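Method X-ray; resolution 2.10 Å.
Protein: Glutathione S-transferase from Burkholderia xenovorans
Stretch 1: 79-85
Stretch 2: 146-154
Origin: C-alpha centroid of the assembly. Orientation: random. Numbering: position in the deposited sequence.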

# COMPACT_ATOMS: atom_id res chain seq x y z
N GLY A 79 -20.90 -11.33 -6.82
CA GLY A 79 -21.24 -12.13 -8.00
C GLY A 79 -20.27 -11.91 -9.15
O GLY A 79 -20.02 -12.82 -9.95
N LYS A 80 -19.71 -10.70 -9.23
CA LYS A 80 -18.79 -10.36 -10.30
C LYS A 80 -17.35 -10.85 -10.07
O LYS A 80 -16.55 -10.88 -11.01
N GLN A 81 -17.05 -11.27 -8.84
CA GLN A 81 -15.74 -11.84 -8.48
C GLN A 81 -14.57 -10.92 -8.82
O GLN A 81 -13.52 -11.37 -9.31
N LEU A 82 -14.75 -9.63 -8.58
CA LEU A 82 -13.69 -8.66 -8.74
C LEU A 82 -12.61 -8.74 -7.65
O LEU A 82 -11.55 -8.13 -7.78
N ALA A 83 -12.90 -9.46 -6.58
CA ALA A 83 -11.91 -9.79 -5.54
C ALA A 83 -12.29 -11.15 -4.98
O ALA A 83 -13.47 -11.47 -4.93
N PRO A 84 -11.29 -11.95 -4.55
CA PRO A 84 -11.65 -13.15 -3.77
C PRO A 84 -12.36 -12.77 -2.47
O PRO A 84 -12.18 -11.64 -1.96
N ALA A 85 -13.15 -13.71 -1.96
CA ALA A 85 -13.91 -13.52 -0.73
C ALA A 85 -13.03 -13.23 0.48
O ALA A 85 -12.00 -13.88 0.71
N LEU A 146 -3.03 -11.49 -12.42
CA LEU A 146 -2.16 -11.54 -11.23
C LEU A 146 -2.48 -12.70 -10.27
O LEU A 146 -1.57 -13.32 -9.70
N LEU A 147 -3.77 -12.99 -10.12
CA LEU A 147 -4.23 -14.07 -9.24
C LEU A 147 -4.55 -15.37 -10.00
O LEU A 147 -5.02 -16.34 -9.40
N GLY A 148 -4.29 -15.39 -11.31
CA GLY A 148 -4.50 -16.60 -12.12
C GLY A 148 -5.38 -16.37 -13.32
O GLY A 148 -5.08 -15.52 -14.16
N ASP A 149 -6.48 -17.12 -13.40
CA ASP A 149 -7.42 -17.04 -14.53
C ASP A 149 -8.51 -15.99 -14.34
O ASP A 149 -9.21 -15.63 -15.29
N GLN A 150 -8.67 -15.51 -13.10
CA GLN A 150 -9.72 -14.55 -12.80
C GLN A 150 -9.18 -13.12 -12.71
O GLN A 150 -8.28 -12.84 -11.92
N LEU A 151 -9.76 -12.23 -13.51
CA LEU A 151 -9.50 -10.80 -13.37
C LEU A 151 -9.96 -10.29 -11.99
O LEU A 151 -11.07 -10.58 -11.53
N SER A 152 -9.09 -9.51 -11.36
CA SER A 152 -9.43 -8.86 -10.11
C SER A 152 -9.14 -7.34 -10.15
O SER A 152 -8.58 -6.82 -11.13
N VAL A 153 -9.52 -6.63 -9.09
CA VAL A 153 -9.18 -5.21 -8.96
C VAL A 153 -7.63 -4.94 -8.95
O VAL A 153 -7.20 -3.82 -9.20
N ALA A 154 -6.81 -5.95 -8.66
CA ALA A 154 -5.34 -5.81 -8.74
C ALA A 154 -4.86 -5.61 -10.18
O ALA A 154 -3.97 -4.83 -10.44

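The two stretches meet through a short loop-to-loop contact that buries 340 Å² in all, and Leu82 lies at its heart. Its backbone is closest to that of Ser152, with 4.5 Å between Leu82 CA and Ser152 CA, and the one hydrogen bond across the contact is made here: Val153 N donates to Leu82 O at 2.8 Å. Val153 opens a helix, so its amide has no carbonyl of an earlier helical turn to bind, and the loop carbonyl satisfies it from outside. The same oxygen, Leu82 O, comes within 3.2 Å of Ser152 CA.

The side chain of Leu82, in the mt rotamer, leaves its backbone sideways and fills the hollow between two apolar neighbours. Its CD2 rests 4.0 Å from CD2 of Leu151, while its CB lies 4.1 Å from CG1 of Val153. Leucine suits this buried place because its side chain is wholly apolar and long enough for CB to lie against Val153 while CD2 reaches Leu151. Leu151 answers with a t chi1: its CA-to-CB bond points sideways, but the end of the side chain comes nearer and supplies the methyl that Leu82 meets. Val153, with chi1 m, offers a compact bump, so that an apolar contact lies beside the hydrogen bond.

Ser152 serves its own stretch. With chi1 p, its OG accepts from Ala154 N at 3.3 Å and caps the helix that starts at Val153. Serine is apt here, since its short side chain can fold back to a free amide while remaining buried.

A second, smaller knob lies at Pro84. Its ring, with CG exo pucker, sets CG 3.8 Å from CD1 of Leu147, whose CA-to-CB bond points toward the first stretch and whose mt rotamer extends that methyl to the ring. The compact, apolar proline ring offers Leu147 a surface to lie against.

At the exposed margin, two glutamines cover the contact. Gln150 points toward the first stretch; chi1 t places Gln150 CG 3.8 Å from Gln81 O, and chi2 p then turns the rest of the chain. Gln81, with chi1 m and chi2 t, runs out so that its OE1 lies 3.9 Å from OE1 of Gln150, without a hydrogen bond between them. Nearby, Gln81 O and Leu151 O approach to 3.4 Å; both are acceptors, so this is mere proximity. Long polar chains suit such a place: their methylenes can pack while their amides remain near solvent.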

# COMPACT_ATOMS: atom_id res chain seq x y z
CB LYS A 80 -18.89 -8.87 -10.65
CG LYS A 80 -20.10 -8.63 -11.56
CD LYS A 80 -20.41 -7.18 -11.81
CE LYS A 80 -21.69 -7.04 -12.63
NZ LYS A 80 -21.48 -7.26 -14.10
CB GLN A 81 -15.55 -13.22 -9.13
CG GLN A 81 -16.75 -14.13 -8.99
CD GLN A 81 -16.56 -15.43 -9.72
OE1 GLN A 81 -17.01 -15.58 -10.87
NE2 GLN A 81 -15.89 -16.38 -9.08
CB LEU A 82 -14.26 -7.25 -8.85
CG LEU A 82 -15.11 -7.03 -10.11
CD1 LEU A 82 -15.80 -5.68 -10.05
CD2 LEU A 82 -14.27 -7.21 -11.40
CB ALA A 83 -11.94 -8.76 -4.43
CB PRO A 84 -10.28 -13.78 -3.44
CG PRO A 84 -9.34 -13.22 -4.46
CD PRO A 84 -9.83 -11.83 -4.74
CB ALA A 85 -14.79 -14.74 -0.45
CB LEU A 146 -2.22 -10.19 -10.50
CG LEU A 146 -1.11 -9.12 -10.59
CD1 LEU A 146 -0.06 -9.37 -11.68
CD2 LEU A 146 -1.67 -7.69 -10.63
CB LEU A 147 -5.43 -13.61 -8.39
CG LEU A 147 -5.17 -12.38 -7.48
CD1 LEU A 147 -6.38 -12.06 -6.61
CD2 LEU A 147 -3.92 -12.52 -6.63
CB ASP A 149 -8.05 -18.41 -14.81
CG ASP A 149 -7.01 -19.44 -15.24
OD1 ASP A 149 -6.37 -19.24 -16.30
OD2 ASP A 149 -6.82 -20.44 -14.50
CB GLN A 150 -10.45 -14.91 -11.50
CG GLN A 150 -11.69 -14.05 -11.21
CD GLN A 150 -12.92 -14.49 -11.99
OE1 GLN A 150 -13.26 -15.67 -12.00
NE2 GLN A 150 -13.60 -13.53 -12.65
CB LEU A 151 -10.16 -10.00 -14.49
CG LEU A 151 -9.94 -8.48 -14.39
CD1 LEU A 151 -9.36 -7.91 -15.67
CD2 LEU A 151 -11.21 -7.74 -13.97
CB SER A 152 -8.67 -9.53 -8.97
OG SER A 152 -7.31 -9.15 -8.98
CB VAL A 153 -9.90 -4.54 -7.74
CG1 VAL A 153 -11.40 -4.43 -7.97
CG2 VAL A 153 -9.63 -5.28 -6.44
CB ALA A 154 -4.64 -7.01 -8.12